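PDB 3OJO: Cap5O from Staphylococcus aureus, which probably oxidises UDP-N-acetyl-mannosamine with NAD as the hydride acceptor, a step in making the capsular polysaccharide. Local coordinates for residues 15-20 and 113-118. Residues are numbered along the deposited sequence; the frame is centred on the assembly and turned at random.
Sequences TVVGLG and DSILPF. With NAD (nicotinamide-adenine-dinucleotide), chain J.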
# COMPACT_ATOMS: atom_id res chain seq x y z
N THR B 15 6.06 9.55 -37.73
CA THR B 15 7.28 10.09 -37.15
C THR B 15 7.33 9.72 -35.65
O THR B 15 6.36 9.94 -34.89
CB THR B 15 7.39 11.58 -37.42
OG1 THR B 15 7.27 11.81 -38.82
CG2 THR B 15 8.69 12.16 -36.92
N VAL B 16 8.46 9.13 -35.23
CA VAL B 16 8.71 8.78 -33.83
C VAL B 16 9.77 9.77 -33.32
O VAL B 16 10.89 9.78 -33.82
CB VAL B 16 9.12 7.29 -33.64
CG1 VAL B 16 9.48 7.01 -32.18
CG2 VAL B 16 8.02 6.33 -34.13
N VAL B 17 9.40 10.61 -32.37
CA VAL B 17 10.30 11.61 -31.78
C VAL B 17 10.91 11.06 -30.49
O VAL B 17 10.22 10.89 -29.49
CB VAL B 17 9.59 12.97 -31.59
CG1 VAL B 17 10.54 14.04 -31.07
CG2 VAL B 17 8.92 13.41 -32.88
N GLY B 18 12.20 10.76 -30.55
CA GLY B 18 12.94 10.15 -29.45
C GLY B 18 13.24 8.71 -29.82
O GLY B 18 12.31 7.94 -30.08
N LEU B 19 14.51 8.37 -29.96
CA LEU B 19 14.90 7.02 -30.37
C LEU B 19 15.72 6.24 -29.34
O LEU B 19 16.79 5.71 -29.67
CB LEU B 19 15.60 7.04 -31.74
CG LEU B 19 14.82 7.65 -32.89
CD1 LEU B 19 15.72 7.90 -34.04
CD2 LEU B 19 13.68 6.77 -33.32
N GLY B 20 15.20 6.17 -28.12
CA GLY B 20 15.83 5.40 -27.05
C GLY B 20 15.22 4.02 -26.94
O GLY B 20 14.80 3.44 -27.95
N ASP B 113 7.07 21.21 -29.68
CA ASP B 113 7.42 22.39 -30.48
C ASP B 113 8.13 22.08 -31.81
O ASP B 113 8.01 22.87 -32.75
CB ASP B 113 8.21 23.43 -29.68
CG ASP B 113 7.43 24.14 -28.60
OD1 ASP B 113 8.04 24.49 -27.57
OD2 ASP B 113 6.21 24.34 -28.78
N SER B 114 8.86 20.95 -31.88
CA SER B 114 9.58 20.50 -33.09
C SER B 114 8.61 19.99 -34.17
O SER B 114 8.90 20.07 -35.36
CB SER B 114 10.58 19.40 -32.73
OG SER B 114 10.00 18.10 -32.66
N ILE B 115 7.47 19.46 -33.72
CA ILE B 115 6.39 18.85 -34.48
C ILE B 115 5.40 19.89 -35.06
O ILE B 115 4.91 19.71 -36.17
CB ILE B 115 5.74 17.82 -33.51
CG1 ILE B 115 6.32 16.42 -33.74
CG2 ILE B 115 4.20 17.86 -33.38
CD1 ILE B 115 5.92 15.41 -32.68
N LEU B 116 5.11 20.96 -34.29
CA LEU B 116 4.16 22.03 -34.60
C LEU B 116 4.23 22.61 -36.02
O LEU B 116 3.17 22.64 -36.67
CB LEU B 116 4.23 23.15 -33.56
CG LEU B 116 3.84 22.85 -32.12
CD1 LEU B 116 3.77 24.12 -31.33
CD2 LEU B 116 2.53 22.05 -32.03
N PRO B 117 5.41 23.05 -36.56
CA PRO B 117 5.43 23.60 -37.94
C PRO B 117 5.04 22.62 -39.05
O PRO B 117 4.77 23.06 -40.17
CB PRO B 117 6.88 24.05 -38.12
CG PRO B 117 7.45 24.13 -36.77
CD PRO B 117 6.76 23.09 -35.96
N PHE B 118 5.01 21.32 -38.76
CA PHE B 118 4.70 20.29 -39.75
C PHE B 118 3.27 19.78 -39.68
O PHE B 118 2.86 18.98 -40.52
CB PHE B 118 5.71 19.13 -39.62
CG PHE B 118 7.15 19.60 -39.67
CD1 PHE B 118 7.79 19.79 -40.88
CD2 PHE B 118 7.84 19.89 -38.50
CE1 PHE B 118 9.11 20.25 -40.92
CE2 PHE B 118 9.15 20.35 -38.54
CZ PHE B 118 9.78 20.52 -39.75
PA NAD J . 15.97 7.13 -23.48
O1A NAD J . 16.84 8.09 -22.77
O2A NAD J . 16.61 5.81 -23.64
O5B NAD J . 15.61 7.74 -24.92
C5B NAD J . 15.25 9.08 -25.10
C4B NAD J . 15.79 9.53 -26.43
O4B NAD J . 15.09 10.67 -26.87
C3B NAD J . 17.29 9.88 -26.39
O3B NAD J . 17.94 9.27 -27.50
C2B NAD J . 17.28 11.39 -26.60
O2B NAD J . 18.43 11.87 -27.26
C1B NAD J . 16.02 11.60 -27.41
N9A NAD J . 15.52 12.97 -27.26
C8A NAD J . 15.51 13.72 -26.10
N7A NAD J . 14.87 14.88 -26.34
C5A NAD J . 14.48 14.89 -27.64
C6A NAD J . 13.80 15.84 -28.40
N6A NAD J . 13.44 16.99 -27.82
N1A NAD J . 13.53 15.57 -29.74
C2A NAD J . 13.90 14.37 -30.31
N3A NAD J . 14.57 13.43 -29.55
C4A NAD J . 14.85 13.68 -28.23
O3 NAD J . 14.55 7.05 -22.69
PN NAD J . 13.53 5.81 -22.82
O1N NAD J . 13.99 4.75 -21.89
O2N NAD J . 13.30 5.50 -24.25
O5D NAD J . 12.20 6.40 -22.19
C5D NAD J . 11.74 7.68 -22.51
C4D NAD J . 10.60 8.01 -21.55
O4D NAD J . 9.54 7.07 -21.70
C3D NAD J . 10.96 7.89 -20.07
O3D NAD J . 11.76 8.92 -19.53
C2D NAD J . 9.58 7.83 -19.47
O2D NAD J . 8.96 9.08 -19.65
C1D NAD J . 8.89 6.90 -20.45
N1N NAD J . 9.00 5.52 -19.90
C2N NAD J . 10.01 4.66 -20.28
C3N NAD J . 10.09 3.39 -19.71
C7N NAD J . 10.87 2.29 -20.39
O7N NAD J . 10.25 1.02 -20.50
N7N NAD J . 12.11 2.53 -20.83
C4N NAD J . 9.16 3.01 -18.72
C5N NAD J . 8.17 3.90 -18.31
C6N NAD J . 8.12 5.16 -18.91
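Val17 and Ile115 meet where the first strand of the Rossmann fold, 13-17, lies beside residues 113-118, on helix 106-115, just ahead of the glycine-rich turn that receives NAD. The tight part centres on one methyl pair: Val17 CG2 sits 3.6 Å from Ile115 CD1, the end of an extended isoleucine arm (chi2 170°) that reaches across to the strand. Phe87 and Ile89 of the neighbouring strand 86-89 also touch Ile115, so this half belongs to the hydrophobic core between sheet and helix. Ser114, one residue earlier, makes the looser and more solvent-exposed half; its OG comes no closer than 4.4 Å to Val17 CG1 and is hydrogen-bonded to Ala111 O, three residues back. Val17 divides its branches between protein and cofactor. With CG1 anti to the backbone N (chi1 -176°), that methyl is directed to the adenine, 3.5 Å from NAD C2A, while CG2 keeps to the isoleucine. Beyond Val17 the chain turns away from residues 113-118 and follows the cofactor through Gly18 and Gly20, consistent with the GxGxxG signature of dinucleotide-binding folds. Asp41 OD2 is hydrogen-bonded to both Leu19 N and NAD. Bare backbone lies along the adenosine ribose and its 5' oxygen: Gly18 CA is 3.4 Å from NAD O4B, and Gly20 CA is 3.2 Å from NAD O5B.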